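Local atomic coordinates of uncharacterized protein (Desulfovibrio piger ATCC 29098, PDB entry 4Z48), a protein that is of unknown function but belongs to the LolA-like family and probably handles lipids or lipoproteins outside the cytoplasm. Residues T44-Y50 / L64-P70; V73-Y78 / S113-S117; M92-L96 / H241-Q245; T206-M210 / V222-S226. All blocks are in the same frame, centred on the assembly; numbering follows the deposited sequence.

Contact 1. Residues T44-Y50 / L64-P70; sequences TRSFKTY and LIVFDRP
Phe47 and Phe67 lie side by side on one face of an antiparallel strand pair, pointing the same way. Their ring planes meet obliquely, 46° apart. Phe47 CB sits over the face of the Phe67 ring, 3.9 Å from the centroid, a CH-pi contact. Phe47 CG lies between the backbone N and the carbonyl carbon (chi1 57°). This torsion lays the ring beside Phe67, with Phe47 CD1 3.5 Å from Phe67 CE2. On its other flank, Phe47 CD2 meets Ile65 CG2. Arg45 CB approaches the edge of the Phe67 ring.

The other face is mixed. Lys48 crosses Asp68 at about a right angle. The two form a salt bridge with a weak, long hydrogen bond, Lys48 NZ to Asp68 OD2 3.4 Å. The Tyr50 ring turns its edge to Val66 CG2.

Backbone bonds tie Lys48 to Val66 and Tyr50 to Leu64 in both directions. A beta bulge shifts the register between Ser46 and Phe47. Ser46 O therefore takes Asp68 N at 3.0 Å, while Ser46 N gives to Arg69 O. A cis peptide bond precedes Pro70.

The pair belongs to the hairpin of strands 41-54 and 60-69. Strand 27-38 flanks it beside 41-54, and strand 77-82 beside 60-69.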
loop_
_atom_site.group_PDB
_atom_site.type_symbol
_atom_site.label_atom_id
_atom_site.label_comp_id
_atom_site.label_asym_id
_atom_site.label_seq_id
_atom_site.Cartn_x
_atom_site.Cartn_y
_atom_site.Cartn_z
ATOM N N THR A 44 0.858 -1.828 -19.057
ATOM C CA THR A 44 -0.436 -1.661 -18.398
ATOM C C THR A 44 -0.822 -2.959 -17.740
ATOM O O THR A 44 -0.361 -4.022 -18.142
ATOM C CB THR A 44 -1.551 -1.127 -19.390
ATOM O OG1 THR A 44 -2.125 -2.173 -20.162
ATOM C CG2 THR A 44 -1.061 -0.031 -20.296
ATOM N N ARG A 45 -1.576 -2.863 -16.669
ATOM C CA ARG A 45 -2.103 -3.989 -15.920
ATOM C C ARG A 45 -3.496 -3.664 -15.446
ATOM O O ARG A 45 -3.745 -2.521 -15.077
ATOM C CB ARG A 45 -1.234 -4.322 -14.699
ATOM C CG ARG A 45 0.049 -5.083 -14.998
ATOM C CD ARG A 45 1.222 -4.153 -15.259
ATOM N NE ARG A 45 2.460 -4.914 -15.388
ATOM C CZ ARG A 45 2.896 -5.457 -16.513
ATOM N NH1 ARG A 45 2.204 -5.312 -17.640
ATOM N NH2 ARG A 45 4.033 -6.140 -16.527
ATOM N N SER A 46 -4.389 -4.651 -15.466
ATOM C CA SER A 46 -5.750 -4.558 -14.922
ATOM C C SER A 46 -5.827 -5.599 -13.847
ATOM O O SER A 46 -5.391 -6.729 -14.093
ATOM C CB SER A 46 -6.814 -4.820 -15.993
ATOM O OG SER A 46 -7.001 -3.716 -16.860
ATOM N N PHE A 47 -6.374 -5.269 -12.681
ATOM C CA PHE A 47 -6.489 -6.254 -11.606
ATOM C C PHE A 47 -7.693 -6.016 -10.686
ATOM O O PHE A 47 -8.273 -4.948 -10.674
ATOM C CB PHE A 47 -5.203 -6.339 -10.763
ATOM C CG PHE A 47 -4.704 -5.064 -10.119
ATOM C CD1 PHE A 47 -3.885 -4.182 -10.823
ATOM C CD2 PHE A 47 -5.019 -4.762 -8.800
ATOM C CE1 PHE A 47 -3.412 -3.009 -10.227
ATOM C CE2 PHE A 47 -4.509 -3.613 -8.186
ATOM C CZ PHE A 47 -3.681 -2.759 -8.893
ATOM N N LYS A 48 -8.090 -7.058 -9.963
ATOM C CA LYS A 48 -9.113 -6.987 -8.923
ATOM C C LYS A 48 -8.424 -7.295 -7.599
ATOM O O LYS A 48 -7.516 -8.136 -7.552
ATOM C CB LYS A 48 -10.289 -7.950 -9.177
ATOM C CG LYS A 48 -11.178 -7.582 -10.365
ATOM C CD LYS A 48 -12.105 -8.727 -10.734
ATOM C CE LYS A 48 -13.080 -8.302 -11.811
ATOM N NZ LYS A 48 -12.447 -8.224 -13.155
ATOM N N THR A 49 -8.804 -6.580 -6.530
ATOM C CA THR A 49 -8.262 -6.795 -5.201
ATOM C C THR A 49 -9.380 -7.222 -4.255
ATOM O O THR A 49 -10.379 -6.531 -4.137
ATOM C CB THR A 49 -7.494 -5.536 -4.659
ATOM O OG1 THR A 49 -6.450 -5.173 -5.572
ATOM C CG2 THR A 49 -6.851 -5.790 -3.294
ATOM N N TYR A 50 -9.161 -8.306 -3.520
ATOM C CA TYR A 50 -10.082 -8.785 -2.469
ATOM C C TYR A 50 -9.362 -8.650 -1.130
ATOM O O TYR A 50 -8.189 -8.994 -1.059
ATOM C CB TYR A 50 -10.474 -10.258 -2.722
ATOM C CG TYR A 50 -11.075 -10.518 -4.081
ATOM C CD1 TYR A 50 -10.265 -10.766 -5.190
ATOM C CD2 TYR A 50 -12.455 -10.544 -4.261
ATOM C CE1 TYR A 50 -10.815 -10.980 -6.451
ATOM C CE2 TYR A 50 -13.016 -10.821 -5.507
ATOM C CZ TYR A 50 -12.192 -11.039 -6.600
ATOM O OH TYR A 50 -12.743 -11.293 -7.838
ATOM N N LEU A 64 -5.991 -10.676 -1.696
ATOM C CA LEU A 64 -5.815 -11.459 -2.921
ATOM C C LEU A 64 -5.897 -10.481 -4.094
ATOM O O LEU A 64 -6.922 -9.799 -4.267
ATOM C CB LEU A 64 -6.829 -12.641 -3.070
ATOM C CG LEU A 64 -6.643 -13.538 -4.306
ATOM C CD1 LEU A 64 -5.471 -14.537 -4.111
ATOM C CD2 LEU A 64 -7.944 -14.277 -4.657
ATOM N N ILE A 65 -4.812 -10.409 -4.889
ATOM C CA ILE A 65 -4.735 -9.545 -6.071
ATOM C C ILE A 65 -4.750 -10.452 -7.285
ATOM O O ILE A 65 -3.874 -11.298 -7.400
ATOM C CB ILE A 65 -3.513 -8.584 -6.045
ATOM C CG1 ILE A 65 -3.553 -7.684 -4.775
ATOM C CG2 ILE A 65 -3.471 -7.734 -7.338
ATOM C CD1 ILE A 65 -2.285 -6.985 -4.529
ATOM N N VAL A 66 -5.768 -10.310 -8.158
ATOM C CA VAL A 66 -5.914 -11.154 -9.347
ATOM C C VAL A 66 -5.809 -10.290 -10.613
ATOM O O VAL A 66 -6.670 -9.429 -10.832
ATOM C CB VAL A 66 -7.248 -11.948 -9.348
ATOM C CG1 VAL A 66 -7.288 -12.910 -10.537
ATOM C CG2 VAL A 66 -7.453 -12.722 -8.050
ATOM N N PHE A 67 -4.772 -10.523 -11.440
ATOM C CA PHE A 67 -4.587 -9.802 -12.717
ATOM C C PHE A 67 -5.408 -10.458 -13.821
ATOM O O PHE A 67 -5.410 -11.698 -13.973
ATOM C CB PHE A 67 -3.084 -9.769 -13.122
ATOM C CG PHE A 67 -2.319 -8.830 -12.226
ATOM C CD1 PHE A 67 -1.821 -9.264 -10.997
ATOM C CD2 PHE A 67 -2.160 -7.499 -12.568
ATOM C CE1 PHE A 67 -1.193 -8.373 -10.121
ATOM C CE2 PHE A 67 -1.489 -6.615 -11.710
ATOM C CZ PHE A 67 -1.038 -7.056 -10.480
ATOM N N ASP A 68 -6.015 -9.646 -14.664
ATOM C CA ASP A 68 -6.796 -10.259 -15.740
ATOM C C ASP A 68 -6.302 -9.849 -17.123
ATOM O O ASP A 68 -6.574 -10.563 -18.071
ATOM C CB ASP A 68 -8.287 -9.912 -15.582
ATOM C CG ASP A 68 -8.536 -8.435 -15.325
ATOM O OD1 ASP A 68 -8.073 -7.615 -16.129
ATOM O OD2 ASP A 68 -9.246 -8.110 -14.349
ATOM N N ARG A 69 -5.668 -8.656 -17.248
ATOM C CA ARG A 69 -5.212 -8.108 -18.530
ATOM C C ARG A 69 -3.895 -7.341 -18.366
ATOM O O ARG A 69 -3.648 -6.802 -17.281
ATOM C CB ARG A 69 -6.287 -7.161 -19.156
ATOM C CG ARG A 69 -7.675 -7.756 -19.440
ATOM C CD ARG A 69 -7.751 -8.604 -20.700
ATOM N NE ARG A 69 -7.547 -7.789 -21.893
ATOM C CZ ARG A 69 -7.010 -8.225 -23.026
ATOM N NH1 ARG A 69 -6.642 -9.498 -23.150
ATOM N NH2 ARG A 69 -6.850 -7.401 -24.047
ATOM N N PRO A 70 -3.059 -7.230 -19.429
ATOM C CA PRO A 70 -3.189 -7.894 -20.744
ATOM C C PRO A 70 -2.954 -9.401 -20.620
ATOM O O PRO A 70 -2.685 -9.921 -19.522
ATOM C CB PRO A 70 -2.115 -7.209 -21.610
ATOM C CG PRO A 70 -1.055 -6.777 -20.626
ATOM C CD PRO A 70 -1.785 -6.496 -19.309
#

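Contact 2. Residues V73-Y78 / S113-S117; sequences VNGTKY and SFMRS
Selenomethionine Met115 sets its selenium at the edge of the Tyr78 ring, while the neighbouring Phe114 sits over a face of that same ring. SE lies 5.1 Å from the ring centroid and 83° off the normal, so this is a Met-aromatic contact made at the edge. The approach is closest at the phenol end, where Met115 SE is 3.4 Å from Tyr78 OH.

Phe114 and Tyr78 form an edge-to-face pair, with planes 56° apart and centroids 4.7 Å apart. Phe114 CE1 stands over the centre of the Tyr78 ring. The Phe114 ring is in turn overlaid by Met115 CG. The tyrosine thus has Phe114 over one face and Met115 at its edge.

The Met115 chain is bent at chi2 (-68°) and again at chi3, which brings its methyl CE to Val73 CB at 3.8 Å. Thr76 CG2 meets SE tip to tip. Phe67 of strand 60-69 packs against Val73, Thr76, Tyr78 and Met115.

Both backbones turn tightly here. A type II turn runs from Val73 to Thr76, and Val73 O accepts from both Thr76 N and Thr76 OG1. A type I' turn runs from Phe114 to Ser117, and Phe114 O accepts from Ser117 N and Ser117 OG. The two hydroxyls thus brace the turns.

The segments share no hydrogen bond with each other. They are held by shape and by apolar, aromatic and selenium contacts.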
loop_
_atom_site.group_PDB
_atom_site.type_symbol
_atom_site.label_atom_id
_atom_site.label_comp_id
_atom_site.label_asym_id
_atom_site.label_seq_id
_atom_site.Cartn_x
_atom_site.Cartn_y
_atom_site.Cartn_z
ATOM N N VAL A 73 -0.115 -11.241 -18.529
ATOM C CA VAL A 73 -0.155 -11.250 -17.058
ATOM C C VAL A 73 -1.461 -11.911 -16.548
ATOM O O VAL A 73 -1.593 -12.180 -15.351
ATOM C CB VAL A 73 0.052 -9.838 -16.434
ATOM C CG1 VAL A 73 1.319 -9.174 -16.974
ATOM C CG2 VAL A 73 -1.173 -8.949 -16.590
ATOM N N ASN A 74 -2.428 -12.135 -17.437
ATOM C CA ASN A 74 -3.698 -12.774 -17.054
ATOM C C ASN A 74 -3.452 -14.027 -16.221
ATOM O O ASN A 74 -2.687 -14.908 -16.637
ATOM C CB ASN A 74 -4.528 -13.157 -18.296
ATOM C CG ASN A 74 -5.765 -13.949 -17.946
ATOM O OD1 ASN A 74 -5.805 -15.174 -18.041
ATOM N ND2 ASN A 74 -6.797 -13.268 -17.529
ATOM N N GLY A 75 -4.107 -14.112 -15.069
ATOM C CA GLY A 75 -3.926 -15.278 -14.199
ATOM C C GLY A 75 -2.912 -15.093 -13.072
ATOM O O GLY A 75 -2.850 -15.926 -12.155
ATOM N N THR A 76 -2.087 -14.014 -13.123
ATOM C CA THR A 76 -1.129 -13.750 -12.026
ATOM C C THR A 76 -1.958 -13.418 -10.784
ATOM O O THR A 76 -2.933 -12.684 -10.874
ATOM C CB THR A 76 -0.130 -12.615 -12.359
ATOM O OG1 THR A 76 0.419 -12.845 -13.656
ATOM C CG2 THR A 76 1.011 -12.478 -11.296
ATOM N N LYS A 77 -1.607 -14.032 -9.662
ATOM C CA LYS A 77 -2.274 -13.838 -8.392
ATOM C C LYS A 77 -1.252 -13.634 -7.274
ATOM O O LYS A 77 -0.264 -14.362 -7.198
ATOM C CB LYS A 77 -3.182 -15.022 -8.038
ATOM C CG LYS A 77 -4.385 -15.237 -8.955
ATOM C CD LYS A 77 -5.023 -16.561 -8.604
ATOM C CE LYS A 77 -6.386 -16.731 -9.205
ATOM N NZ LYS A 77 -7.112 -17.874 -8.591
ATOM N N TYR A 78 -1.506 -12.646 -6.422
ATOM C CA TYR A 78 -0.729 -12.374 -5.206
ATOM C C TYR A 78 -1.588 -12.625 -3.999
ATOM O O TYR A 78 -2.692 -12.092 -3.927
ATOM C CB TYR A 78 -0.199 -10.945 -5.155
ATOM C CG TYR A 78 0.938 -10.691 -6.097
ATOM C CD1 TYR A 78 0.709 -10.483 -7.460
ATOM C CD2 TYR A 78 2.250 -10.595 -5.628
ATOM C CE1 TYR A 78 1.760 -10.220 -8.335
ATOM C CE2 TYR A 78 3.305 -10.333 -6.496
ATOM C CZ TYR A 78 3.052 -10.112 -7.840
ATOM O OH TYR A 78 4.093 -9.841 -8.693
ATOM N N SER A 113 10.586 -4.763 -7.488
ATOM C CA SER A 113 9.479 -4.174 -8.208
ATOM C C SER A 113 8.247 -5.065 -8.196
ATOM O O SER A 113 8.365 -6.282 -8.361
ATOM C CB SER A 113 9.886 -3.908 -9.652
ATOM O OG SER A 113 8.797 -3.285 -10.313
ATOM N N PHE A 114 7.067 -4.453 -8.046
ATOM C CA PHE A 114 5.808 -5.190 -8.130
ATOM C C PHE A 114 5.284 -5.072 -9.559
ATOM O O PHE A 114 4.895 -3.991 -9.947
ATOM C CB PHE A 114 4.785 -4.661 -7.100
ATOM C CG PHE A 114 3.378 -5.190 -7.208
ATOM C CD1 PHE A 114 3.056 -6.468 -6.748
ATOM C CD2 PHE A 114 2.367 -4.415 -7.785
ATOM C CE1 PHE A 114 1.740 -6.936 -6.813
ATOM C CE2 PHE A 114 1.068 -4.913 -7.914
ATOM C CZ PHE A 114 0.759 -6.164 -7.420
HETATM N N MSE A 115 5.347 -6.162 -10.349
HETATM C CA MSE A 115 4.781 -6.226 -11.726
HETATM C C MSE A 115 5.348 -5.159 -12.661
HETATM O O MSE A 115 4.623 -4.597 -13.499
HETATM C CB MSE A 115 3.253 -6.127 -11.660
HETATM C CG MSE A 115 2.626 -7.241 -10.834
HETATM SE SE MSE A 115 2.861 -8.909 -11.729
HETATM C CE MSE A 115 1.538 -8.557 -13.209
ATOM N N ARG A 116 6.676 -4.918 -12.513
ATOM C CA ARG A 116 7.506 -3.972 -13.258
ATOM C C ARG A 116 7.060 -2.517 -13.026
ATOM O O ARG A 116 7.512 -1.622 -13.752
ATOM C CB ARG A 116 7.545 -4.303 -14.759
ATOM C CG ARG A 116 8.077 -5.725 -14.984
ATOM C CD ARG A 116 7.915 -6.188 -16.405
ATOM N NE ARG A 116 8.722 -5.416 -17.334
ATOM C CZ ARG A 116 8.777 -5.678 -18.637
ATOM N NH1 ARG A 116 8.078 -6.686 -19.149
ATOM N NH2 ARG A 116 9.537 -4.946 -19.434
ATOM N N SER A 117 6.187 -2.279 -12.013
ATOM C CA SER A 117 5.707 -0.941 -11.658
ATOM C C SER A 117 6.688 -0.215 -10.733
ATOM O O SER A 117 7.733 -0.757 -10.343
ATOM C CB SER A 117 4.323 -0.991 -11.005
ATOM O OG SER A 117 4.412 -1.386 -9.644
#

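Contact 3. Residues M92-L96 / H241-Q245; sequences MWVYL and HSALQ
His241 turns the edge of its imidazole toward the face of Trp93. The planes are 73° apart, and the centroid of the histidine ring is 4.4 Å from that of the five-membered ring of the indole. His241 CD2 stands over the middle of the indole. Trp93 NE1 and His241 NE2 are 3.4 Å apart, but the angle is too poor for a hydrogen bond, so this is a ring contact.

Leu244 bridges the two aromatic side chains of the strand by its two methyls. Its CD1 touches Trp93 CB at 3.6 Å. Its CD2 turns to Tyr95 CB, 4.1 Å away. The carbonyl Leu244 O lies over one face of the Tyr95 ring, 3.8 Å from CG and offset toward the rim. Gln245 CG reaches Tyr95 CE1, but this last modelled residue is poorly ordered and the touch is less certain.

Further out, residues 241-243 have helical backbone angles, and Leu244 N bonds to His241 O at 3.2 Å, which sets His241 and Leu244 next to the strand. Lys77 NZ bonds to Ala243 O and ties the segment to strand 77-82. Trp93 has CG anti to the carbonyl carbon (chi1 -59°), whereas Tyr95 has CG anti to the backbone N (chi1 171°), which sends the two rings apart. Trp81 meets Trp93 edge-to-face.

Strand 91-96 runs between strands 77-82 and 101-104. The C-terminal segment lies across these three, with Leu244 also touching Lys77, Leu79 and Val102.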
loop_
_atom_site.group_PDB
_atom_site.type_symbol
_atom_site.label_atom_id
_atom_site.label_comp_id
_atom_site.label_asym_id
_atom_site.label_seq_id
_atom_site.Cartn_x
_atom_site.Cartn_y
_atom_site.Cartn_z
HETATM N N MSE A 92 3.714 -13.554 1.913
HETATM C CA MSE A 92 3.328 -13.181 0.570
HETATM C C MSE A 92 3.744 -14.272 -0.409
HETATM O O MSE A 92 4.842 -14.853 -0.303
HETATM C CB MSE A 92 3.958 -11.840 0.182
HETATM C CG MSE A 92 3.603 -11.368 -1.211
HETATM SE SE MSE A 92 4.369 -9.626 -1.595
HETATM C CE MSE A 92 3.501 -8.626 -0.325
ATOM N N TRP A 93 2.850 -14.542 -1.340
ATOM C CA TRP A 93 3.067 -15.499 -2.416
ATOM C C TRP A 93 2.532 -14.970 -3.749
ATOM O O TRP A 93 1.565 -14.206 -3.796
ATOM C CB TRP A 93 2.375 -16.822 -2.113
ATOM C CG TRP A 93 2.809 -17.508 -0.852
ATOM C CD1 TRP A 93 3.751 -18.485 -0.736
ATOM C CD2 TRP A 93 2.196 -17.382 0.434
ATOM N NE1 TRP A 93 3.785 -18.959 0.556
ATOM C CE2 TRP A 93 2.831 -18.312 1.292
ATOM C CE3 TRP A 93 1.159 -16.578 0.946
ATOM C CZ2 TRP A 93 2.455 -18.469 2.631
ATOM C CZ3 TRP A 93 0.786 -16.738 2.266
ATOM C CH2 TRP A 93 1.440 -17.661 3.100
ATOM N N VAL A 94 3.150 -15.410 -4.826
ATOM C CA VAL A 94 2.701 -15.067 -6.180
ATOM C C VAL A 94 2.524 -16.357 -6.971
ATOM O O VAL A 94 3.414 -17.210 -6.928
ATOM C CB VAL A 94 3.652 -14.062 -6.929
ATOM C CG1 VAL A 94 5.095 -14.577 -7.023
ATOM C CG2 VAL A 94 3.111 -13.698 -8.324
ATOM N N TYR A 95 1.365 -16.505 -7.662
ATOM C CA TYR A 95 1.122 -17.551 -8.658
ATOM C C TYR A 95 1.466 -16.936 -10.032
ATOM O O TYR A 95 0.889 -15.908 -10.404
ATOM C CB TYR A 95 -0.317 -18.088 -8.608
ATOM C CG TYR A 95 -0.615 -19.011 -9.765
ATOM C CD1 TYR A 95 -0.276 -20.361 -9.712
ATOM C CD2 TYR A 95 -1.170 -18.521 -10.948
ATOM C CE1 TYR A 95 -0.475 -21.201 -10.807
ATOM C CE2 TYR A 95 -1.388 -19.356 -12.043
ATOM C CZ TYR A 95 -1.059 -20.700 -11.958
ATOM O OH TYR A 95 -1.279 -21.526 -13.027
ATOM N N LEU A 96 2.430 -17.530 -10.742
ATOM C CA LEU A 96 2.901 -17.084 -12.064
ATOM C C LEU A 96 2.298 -17.989 -13.152
ATOM O O LEU A 96 2.614 -19.178 -13.173
ATOM C CB LEU A 96 4.438 -17.095 -12.129
ATOM C CG LEU A 96 5.146 -16.157 -11.124
ATOM C CD1 LEU A 96 6.623 -16.553 -10.961
ATOM C CD2 LEU A 96 5.030 -14.706 -11.538
ATOM N N HIS A 241 -4.321 -20.509 0.819
ATOM C CA HIS A 241 -3.190 -20.813 -0.062
ATOM C C HIS A 241 -3.654 -21.544 -1.333
ATOM O O HIS A 241 -3.066 -21.318 -2.393
ATOM C CB HIS A 241 -2.098 -21.601 0.683
ATOM C CG HIS A 241 -0.754 -21.454 0.050
ATOM N ND1 HIS A 241 -0.186 -22.487 -0.672
ATOM C CD2 HIS A 241 0.068 -20.380 0.004
ATOM C CE1 HIS A 241 0.971 -22.023 -1.119
ATOM N NE2 HIS A 241 1.166 -20.756 -0.743
ATOM N N SER A 242 -4.790 -22.299 -1.239
ATOM C CA SER A 242 -5.475 -23.028 -2.323
ATOM C C SER A 242 -6.067 -22.107 -3.401
ATOM O O SER A 242 -6.228 -22.554 -4.533
ATOM C CB SER A 242 -6.589 -23.909 -1.761
ATOM O OG SER A 242 -7.622 -23.164 -1.132
ATOM N N ALA A 243 -6.395 -20.840 -3.072
ATOM C CA ALA A 243 -6.922 -19.875 -4.050
ATOM C C ALA A 243 -5.854 -19.524 -5.122
ATOM O O ALA A 243 -6.204 -19.037 -6.202
ATOM C CB ALA A 243 -7.396 -18.612 -3.347
ATOM N N LEU A 244 -4.557 -19.808 -4.832
ATOM C CA LEU A 244 -3.450 -19.534 -5.744
ATOM C C LEU A 244 -3.436 -20.532 -6.915
ATOM O O LEU A 244 -3.829 -20.130 -8.004
ATOM C CB LEU A 244 -2.096 -19.479 -5.013
ATOM C CG LEU A 244 -1.913 -18.249 -4.112
ATOM C CD1 LEU A 244 -0.713 -18.414 -3.212
ATOM C CD2 LEU A 244 -1.764 -16.983 -4.923
ATOM N N GLN A 245 -3.024 -21.807 -6.715
ATOM C CA GLN A 245 -2.998 -22.783 -7.806
ATOM C C GLN A 245 -4.360 -23.459 -7.943
ATOM O O GLN A 245 -5.255 -22.899 -8.578
ATOM C CB GLN A 245 -1.877 -23.819 -7.604
ATOM C CG GLN A 245 -1.258 -24.282 -8.927
ATOM C CD GLN A 245 0.160 -24.792 -8.810
ATOM O OE1 GLN A 245 0.995 -24.258 -8.072
ATOM N NE2 GLN A 245 0.483 -25.799 -9.603
#

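Contact 4. Residues T206-M210 / V222-S226; sequences TVTQM and VIDWS
The Trp225 indole offers its edge to strand 204-214. Thr208 O and Met210 CB lie at that edge, close to the ring plane, with Met210 CB 3.9 Å from Trp225 CZ3. One face of the indole is overlaid by Ile223 CG2, two residues earlier in its own strand. Selenomethionine Met210 crosses the tryptophan obliquely. Met210 SE is also at the ring edge, 4.0 Å from Trp225 CH2, a Met-aromatic contact.

On the other face of the strands the flat groups are the Gln209 amide and the Asp224 carboxylate. The two side chains run side by side and point the same way, with these planes 70° apart. Gln209 NE2 gives an almost straight bond to Asp224 OD1, 2.8 Å long with an angle of 176° at the hydrogen. OD1 lies in the amide plane. The amide nitrogen meets the syn side of OD1, somewhat out of the carboxylate plane. OD1 also has a long, weak ion pair with Arg197. Gln209 has CG anti to its backbone N (chi1 -173°) and an extended chain, which carries the amide alongside the Asp224 carboxylate. Its OE1 bonds to Ser196 OG, so both ends of the amide are held and its rotation is probably fixed.

The backbones are joined by Met210 N to Ile223 O, Ile223 N to Met210 O at 2.8 Å, and Trp225 N to Thr208 O. Thr208 OG1 is held from the next strand by Glu199 and Arg197.

The arrangement is that of an antiparallel beta hairpin, strands 204-214 and 219-230. It is part of the strongly curved antiparallel beta structure expected of a LolA-like fold.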
loop_
_atom_site.group_PDB
_atom_site.type_symbol
_atom_site.label_atom_id
_atom_site.label_comp_id
_atom_site.label_asym_id
_atom_site.label_seq_id
_atom_site.Cartn_x
_atom_site.Cartn_y
_atom_site.Cartn_z
ATOM N N THR A 206 -11.526 7.039 1.045
ATOM C CA THR A 206 -10.605 6.084 0.428
ATOM C C THR A 206 -9.807 6.741 -0.693
ATOM O O THR A 206 -10.375 7.501 -1.483
ATOM C CB THR A 206 -11.449 4.906 -0.143
ATOM O OG1 THR A 206 -12.329 4.406 0.859
ATOM C CG2 THR A 206 -10.582 3.737 -0.694
ATOM N N VAL A 207 -8.512 6.410 -0.793
ATOM C CA VAL A 207 -7.660 6.857 -1.912
ATOM C C VAL A 207 -8.089 6.018 -3.091
ATOM O O VAL A 207 -8.161 4.791 -2.950
ATOM C CB VAL A 207 -6.126 6.743 -1.606
ATOM C CG1 VAL A 207 -5.297 6.885 -2.883
ATOM C CG2 VAL A 207 -5.687 7.795 -0.558
ATOM N N THR A 208 -8.392 6.645 -4.253
ATOM C CA THR A 208 -8.841 5.884 -5.417
ATOM C C THR A 208 -8.033 6.219 -6.643
ATOM O O THR A 208 -8.340 5.741 -7.727
ATOM C CB THR A 208 -10.360 6.097 -5.698
ATOM O OG1 THR A 208 -10.614 7.451 -6.049
ATOM C CG2 THR A 208 -11.254 5.647 -4.563
ATOM N N GLN A 209 -6.971 7.010 -6.481
ATOM C CA GLN A 209 -6.069 7.283 -7.582
ATOM C C GLN A 209 -4.709 7.634 -6.987
ATOM O O GLN A 209 -4.630 8.314 -5.965
ATOM C CB GLN A 209 -6.603 8.366 -8.516
ATOM C CG GLN A 209 -5.745 8.543 -9.773
ATOM C CD GLN A 209 -6.145 9.786 -10.523
ATOM O OE1 GLN A 209 -5.803 10.913 -10.133
ATOM N NE2 GLN A 209 -6.831 9.612 -11.643
HETATM N N MSE A 210 -3.657 7.112 -7.599
HETATM C CA MSE A 210 -2.296 7.330 -7.142
HETATM C C MSE A 210 -1.317 7.495 -8.280
HETATM O O MSE A 210 -1.421 6.804 -9.295
HETATM C CB MSE A 210 -1.855 6.121 -6.335
HETATM C CG MSE A 210 -2.220 6.135 -4.880
HETATM SE SE MSE A 210 -1.101 4.728 -4.172
HETATM C CE MSE A 210 0.431 5.806 -3.757
ATOM N N VAL A 222 0.768 5.201 -12.711
ATOM C CA VAL A 222 -0.508 5.826 -12.329
ATOM C C VAL A 222 -1.525 4.697 -12.113
ATOM O O VAL A 222 -1.710 3.883 -12.997
ATOM C CB VAL A 222 -0.987 6.885 -13.351
ATOM C CG1 VAL A 222 -2.333 7.490 -12.937
ATOM C CG2 VAL A 222 0.059 7.986 -13.532
ATOM N N ILE A 223 -2.176 4.651 -10.940
ATOM C CA ILE A 223 -3.172 3.610 -10.681
ATOM C C ILE A 223 -4.533 4.255 -10.439
ATOM O O ILE A 223 -4.661 5.126 -9.563
ATOM C CB ILE A 223 -2.790 2.697 -9.465
ATOM C CG1 ILE A 223 -1.314 2.213 -9.520
ATOM C CG2 ILE A 223 -3.768 1.496 -9.403
ATOM C CD1 ILE A 223 -0.840 1.691 -8.163
ATOM N N ASP A 224 -5.550 3.743 -11.152
ATOM C CA ASP A 224 -6.928 4.187 -11.050
ATOM C C ASP A 224 -7.774 3.086 -10.522
ATOM O O ASP A 224 -7.891 2.044 -11.176
ATOM C CB ASP A 224 -7.473 4.643 -12.402
ATOM C CG ASP A 224 -6.973 5.967 -12.903
ATOM O OD1 ASP A 224 -7.463 6.991 -12.413
ATOM O OD2 ASP A 224 -6.262 5.974 -13.950
ATOM N N TRP A 225 -8.391 3.309 -9.350
ATOM C CA TRP A 225 -9.310 2.347 -8.768
ATOM C C TRP A 225 -10.746 2.748 -9.064
ATOM O O TRP A 225 -11.121 3.946 -9.002
ATOM C CB TRP A 225 -9.146 2.195 -7.255
ATOM C CG TRP A 225 -7.926 1.444 -6.804
ATOM C CD1 TRP A 225 -7.818 0.103 -6.572
ATOM C CD2 TRP A 225 -6.633 2.001 -6.569
ATOM N NE1 TRP A 225 -6.548 -0.202 -6.139
ATOM C CE2 TRP A 225 -5.787 0.940 -6.161
ATOM C CE3 TRP A 225 -6.099 3.298 -6.657
ATOM C CZ2 TRP A 225 -4.436 1.139 -5.838
ATOM C CZ3 TRP A 225 -4.762 3.499 -6.298
ATOM C CH2 TRP A 225 -3.954 2.434 -5.886
ATOM N N SER A 226 -11.581 1.735 -9.289
ATOM C CA SER A 226 -13.003 1.951 -9.505
ATOM C C SER A 226 -13.787 0.724 -9.062
ATOM O O SER A 226 -13.188 -0.291 -8.701
ATOM C CB SER A 226 -13.303 2.360 -10.947
ATOM O OG SER A 226 -12.899 1.417 -11.917
#

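How the contacts relate
Contacts 1 and 4 are both partly buried antiparallel hairpin pairings, held by backbone bonds and a polar side-chain pair. That pair is a long salt bridge in contact 1 and a straight amide-carboxylate bond in contact 4. Strand 27-38 separates the two hairpins, yet Phe47 still packs on Ile223. Aromatic and apolar groups dominate the other two. Contact 2 joins a loop to a turn and the start of a strand; contact 3 lays the C-terminal loop on a strand. Contact 2 is buried and shares Phe67 packing with contact 1. Contact 3 is partly exposed and farthest from the chain centre. It joins contact 2 through Lys77, which bonds to Tyr95 by its backbone and to Ala243 by its side chain.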